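Local coordinates for protein endoglucanase E-5 (Thermobifida fusca, PDB 2CKS) that hydrolyses internal beta-1,4-glucosidic linkages in cellulose, lichenin and cereal beta-D-glucans through its family 5 glycoside hydrolase catalytic domain, at residues L28-H34 with W262-S268. Numbering follows the deposited sequence. Where two conformers were deposited one is given.
Sequences LRGMSTH and WTKWNYS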
ATOM      1  N   LEU A  28       1.809 -10.995  -2.648  1.00  6.11           N
ATOM      2  CA  LEU A  28       2.918 -10.056  -2.804  1.00  5.60           C
ATOM      3  C   LEU A  28       3.159  -9.362  -1.469  1.00  5.58           C
ATOM      4  O   LEU A  28       2.253  -8.747  -0.927  1.00  5.29           O
ATOM      5  CB  LEU A  28       2.597  -9.029  -3.888  1.00  5.83           C
ATOM      6  CG  LEU A  28       2.247  -9.578  -5.268  1.00  6.70           C
ATOM      7  CD1 LEU A  28       1.908  -8.452  -6.230  1.00  7.83           C
ATOM      8  CD2 LEU A  28       3.391 -10.424  -5.809  1.00  7.75           C
ATOM      9  N   ARG A  29       4.377  -9.482  -0.941  1.00  4.79           N
ATOM     10  CA  ARG A  29       4.724  -8.915   0.353  1.00  5.31           C
ATOM     11  C   ARG A  29       5.878  -7.954   0.209  1.00  4.54           C
ATOM     12  O   ARG A  29       6.845  -8.224  -0.509  1.00  5.27           O
ATOM     13  CB  ARG A  29       5.112 -10.005   1.349  1.00  5.50           C
ATOM     14  CG  ARG A  29       4.062 -11.102   1.498  1.00  5.80           C
ATOM     15  CD  ARG A  29       4.505 -12.290   2.312  1.00  6.80           C
ATOM     16  NE  ARG A  29       5.755 -12.818   1.780  1.00  7.74           N
ATOM     17  CZ  ARG A  29       6.751 -13.311   2.502  1.00  9.82           C
ATOM     18  NH1 ARG A  29       6.663 -13.414   3.821  1.00 10.91           N
ATOM     19  NH2 ARG A  29       7.844 -13.719   1.880  1.00 12.54           N
ATOM     20  N   GLY A  30       5.811  -6.837   0.921  1.00  3.98           N
ATOM     21  CA  GLY A  30       6.852  -5.840   0.819  1.00  3.89           C
ATOM     22  C   GLY A  30       6.688  -4.712   1.811  1.00  4.15           C
ATOM     23  O   GLY A  30       6.200  -4.923   2.906  1.00  3.99           O
ATOM     24  N   MET A  31       7.114  -3.521   1.400  1.00  3.89           N
ATOM     25  CA  MET A  31       7.198  -2.369   2.271  1.00  4.28           C
ATOM     26  C   MET A  31       6.550  -1.167   1.631  1.00  4.05           C
ATOM     27  O   MET A  31       6.595  -0.993   0.415  1.00  4.47           O
ATOM     28  CB  MET A  31       8.668  -2.006   2.508  1.00  4.40           C
ATOM     29  CG  MET A  31       9.454  -2.991   3.350  1.00  5.06           C
ATOM     30  SD  MET A  31       8.775  -3.201   5.028  1.00  6.80           S
ATOM     31  CE  MET A  31       8.889  -1.532   5.647  1.00  6.77           C
ATOM     32  N   SER A  32       5.977  -0.327   2.475  1.00  3.97           N
ATOM     33  CA  SER A  32       5.548   1.007   2.102  1.00  4.24           C
ATOM     34  C   SER A  32       6.618   2.019   2.452  1.00  4.47           C
ATOM     35  O   SER A  32       7.189   1.955   3.536  1.00  4.39           O
ATOM     36  CB  SER A  32       4.278   1.383   2.854  1.00  4.37           C
ATOM     37  OG  SER A  32       3.790   2.645   2.416  1.00  5.70           O
ATOM     38  N   THR A  33       6.889   2.960   1.559  1.00  4.79           N
ATOM     39  CA  THR A  33       7.646   4.142   1.948  1.00  5.09           C
ATOM     40  C   THR A  33       6.808   4.949   2.921  1.00  5.53           C
ATOM     41  O   THR A  33       5.589   4.767   3.036  1.00  5.97           O
ATOM     42  CB  THR A  33       8.020   5.062   0.753  1.00  4.69           C
ATOM     43  OG1 THR A  33       6.854   5.744   0.270  1.00  5.74           O
ATOM     44  CG2 THR A  33       8.572   4.263  -0.426  1.00  5.28           C
ATOM     45  N   HIS A  34       7.474   5.857   3.622  1.00  5.89           N
ATOM     46  CA  HIS A  34       6.772   6.885   4.363  1.00  6.48           C
ATOM     47  C   HIS A  34       6.506   7.986   3.334  1.00  6.90           C
ATOM     48  O   HIS A  34       6.785   7.823   2.143  1.00  7.42           O
ATOM     49  CB  HIS A  34       7.626   7.352   5.542  1.00  6.61           C
ATOM     50  CG  HIS A  34       6.849   7.992   6.655  1.00  7.93           C
ATOM     51  ND1 HIS A  34       7.186   7.819   7.982  1.00 11.85           N
ATOM     52  CD2 HIS A  34       5.773   8.816   6.649  1.00  9.29           C
ATOM     53  CE1 HIS A  34       6.349   8.504   8.741  1.00 10.69           C
ATOM     54  NE2 HIS A  34       5.481   9.116   7.957  1.00 11.70           N
ATOM     55  N   TRP A 262       0.633  -7.712   1.325  1.00  4.30           N
ATOM     56  CA  TRP A 262       0.830  -6.627   2.266  1.00  4.39           C
ATOM     57  C   TRP A 262       2.095  -5.820   2.031  1.00  4.66           C
ATOM     58  O   TRP A 262       3.083  -6.315   1.485  1.00  4.25           O
ATOM     59  CB  TRP A 262       0.835  -7.146   3.709  1.00  4.46           C
ATOM     60  CG  TRP A 262       1.731  -8.341   4.068  1.00  4.26           C
ATOM     61  CD1 TRP A 262       1.322  -9.632   4.229  1.00  5.15           C
ATOM     62  CD2 TRP A 262       3.131  -8.328   4.414  1.00  5.56           C
ATOM     63  NE1 TRP A 262       2.371 -10.426   4.632  1.00  5.29           N
ATOM     64  CE2 TRP A 262       3.494  -9.653   4.758  1.00  4.84           C
ATOM     65  CE3 TRP A 262       4.126  -7.339   4.430  1.00  5.27           C
ATOM     66  CZ2 TRP A 262       4.795 -10.009   5.122  1.00  5.13           C
ATOM     67  CZ3 TRP A 262       5.416  -7.695   4.821  1.00  4.94           C
ATOM     68  CH2 TRP A 262       5.735  -9.014   5.156  1.00  5.36           C
ATOM     69  N   THR A 263       2.032  -4.563   2.463  1.00  4.61           N
ATOM     70  CA  THR A 263       3.185  -3.674   2.518  1.00  4.99           C
ATOM     71  C   THR A 263       3.214  -3.017   3.888  1.00  5.10           C
ATOM     72  O   THR A 263       2.283  -2.292   4.246  1.00  6.13           O
ATOM     73  CB  THR A 263       3.136  -2.595   1.389  1.00  5.14           C
ATOM     74  OG1 THR A 263       1.814  -2.051   1.250  1.00  5.77           O
ATOM     75  CG2 THR A 263       3.456  -3.199   0.046  1.00  5.90           C
ATOM     76  N   LYS A 264       4.281  -3.254   4.649  0.60  4.97           N
ATOM     77  CA  LYS A 264       4.372  -2.748   6.009  0.60  5.17           C
ATOM     78  C   LYS A 264       4.773  -1.274   6.028  0.60  4.66           C
ATOM     79  O   LYS A 264       5.604  -0.829   5.239  0.60  4.52           O
ATOM     80  CB  LYS A 264       5.378  -3.557   6.835  0.60  5.58           C
ATOM     81  CG  LYS A 264       5.544  -3.037   8.259  0.60  7.06           C
ATOM     82  CD  LYS A 264       6.387  -3.926   9.127  0.60  9.20           C
ATOM     83  CE  LYS A 264       6.300  -3.484  10.570  0.60  9.66           C
ATOM     84  NZ  LYS A 264       6.698  -2.058  10.752  0.60 10.24           N
ATOM     85  N   TRP A 265       4.177  -0.538   6.958  1.00  4.53           N
ATOM     86  CA  TRP A 265       4.534   0.845   7.237  1.00  4.97           C
ATOM     87  C   TRP A 265       5.657   0.806   8.272  1.00  4.96           C
ATOM     88  O   TRP A 265       5.440   0.283   9.364  1.00  6.00           O
ATOM     89  CB  TRP A 265       3.303   1.518   7.838  1.00  5.15           C
ATOM     90  CG  TRP A 265       3.350   2.998   8.003  1.00  6.20           C
ATOM     91  CD1 TRP A 265       3.409   3.677   9.179  1.00  7.80           C
ATOM     92  CD2 TRP A 265       3.253   3.996   6.971  1.00  5.30           C
ATOM     93  NE1 TRP A 265       3.403   5.030   8.947  1.00  8.51           N
ATOM     94  CE2 TRP A 265       3.303   5.253   7.602  1.00  8.58           C
ATOM     95  CE3 TRP A 265       3.153   3.954   5.575  1.00  5.69           C
ATOM     96  CZ2 TRP A 265       3.242   6.450   6.891  1.00  7.69           C
ATOM     97  CZ3 TRP A 265       3.101   5.142   4.870  1.00  7.21           C
ATOM     98  CH2 TRP A 265       3.141   6.375   5.535  1.00  8.38           C
ATOM     99  N   ASN A 266       6.860   1.307   7.988  1.00  4.96           N
ATOM    100  CA  ASN A 266       7.272   1.919   6.725  1.00  5.10           C
ATOM    101  C   ASN A 266       8.802   1.816   6.558  1.00  5.16           C
ATOM    102  O   ASN A 266       9.518   1.540   7.529  1.00  5.33           O
ATOM    103  CB  ASN A 266       6.837   3.384   6.690  1.00  4.89           C
ATOM    104  CG  ASN A 266       7.457   4.204   7.807  1.00  5.91           C
ATOM    105  OD1 ASN A 266       8.619   4.606   7.719  1.00  6.32           O
ATOM    106  ND2 ASN A 266       6.696   4.431   8.881  1.00  8.30           N
ATOM    107  N   TYR A 267       9.274   2.056   5.331  1.00  5.12           N
ATOM    108  CA  TYR A 267      10.683   1.979   4.942  1.00  5.25           C
ATOM    109  C   TYR A 267      11.325   3.369   5.029  1.00  5.77           C
ATOM    110  O   TYR A 267      11.500   4.071   4.016  1.00  5.98           O
ATOM    111  CB  TYR A 267      10.776   1.436   3.508  1.00  5.05           C
ATOM    112  CG  TYR A 267      12.098   0.804   3.146  1.00  4.85           C
ATOM    113  CD1 TYR A 267      12.512  -0.392   3.739  1.00  4.44           C
ATOM    114  CD2 TYR A 267      12.929   1.388   2.198  1.00  5.01           C
ATOM    115  CE1 TYR A 267      13.715  -0.987   3.391  1.00  5.79           C
ATOM    116  CE2 TYR A 267      14.147   0.798   1.852  1.00  5.26           C
ATOM    117  CZ  TYR A 267      14.531  -0.385   2.452  1.00  5.63           C
ATOM    118  OH  TYR A 267      15.740  -0.953   2.114  1.00  6.36           O
ATOM    119  N   SER A 268      11.606   3.791   6.254  1.00  5.58           N
ATOM    120  CA  SER A 268      12.225   5.091   6.534  1.00  5.65           C
ATOM    121  C   SER A 268      12.969   5.006   7.855  1.00  5.89           C
ATOM    122  O   SER A 268      12.880   4.007   8.563  1.00  4.98           O
ATOM    123  CB  SER A 268      11.180   6.204   6.616  1.00  5.49           C
ATOM    124  OG  SER A 268      10.611   6.293   7.909  1.00  6.09           O
TER
HETATM  125  O   HOH W   1      10.369   6.418   3.045  1.00  6.67           O
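Strands 29-32 and 262-265 run parallel, their directions 35° apart, in a ladder that starts just before the strand with Trp262 N to Leu28 O (3.0 Å) and continues with Gly30 N to Trp262 O, Lys264 N to Gly30 O and Ser32 N to Lys264 O (2.8 Å), joining first strand to last and closing the (beta/alpha)8 barrel. Beyond a cis peptide between Trp265 and Asn266, Tyr267 N continues the series to Ser32 O. Arg29 CB sits 3.7 Å from the centroid of the Trp262 six-membered ring, a CH-pi contact nearly along the ring normal, while its CG and CD follow the indole and NH1 goes on to Lys303 O. Trp262 also packs on Val300 and Leu304 of helix 295-304. Without the indole, as with an alanine here, the Arg29 methylenes would probably lose their aromatic support and a gap open against that helix. Two turns near -60° (chi2 and chi3) fold the Met31 thioether over the neighbouring strand, CE 3.4 Å from Lys264 O. With chi1 at -170°, Trp265 extends away from its backbone N, which carries CZ2 over one face of the His34 imidazole, 3.5 Å from CD2. Apolar contacts thus pack the outer side, whereas Trp265, held against His34, carries the seam to Glu231, the probable nucleophile.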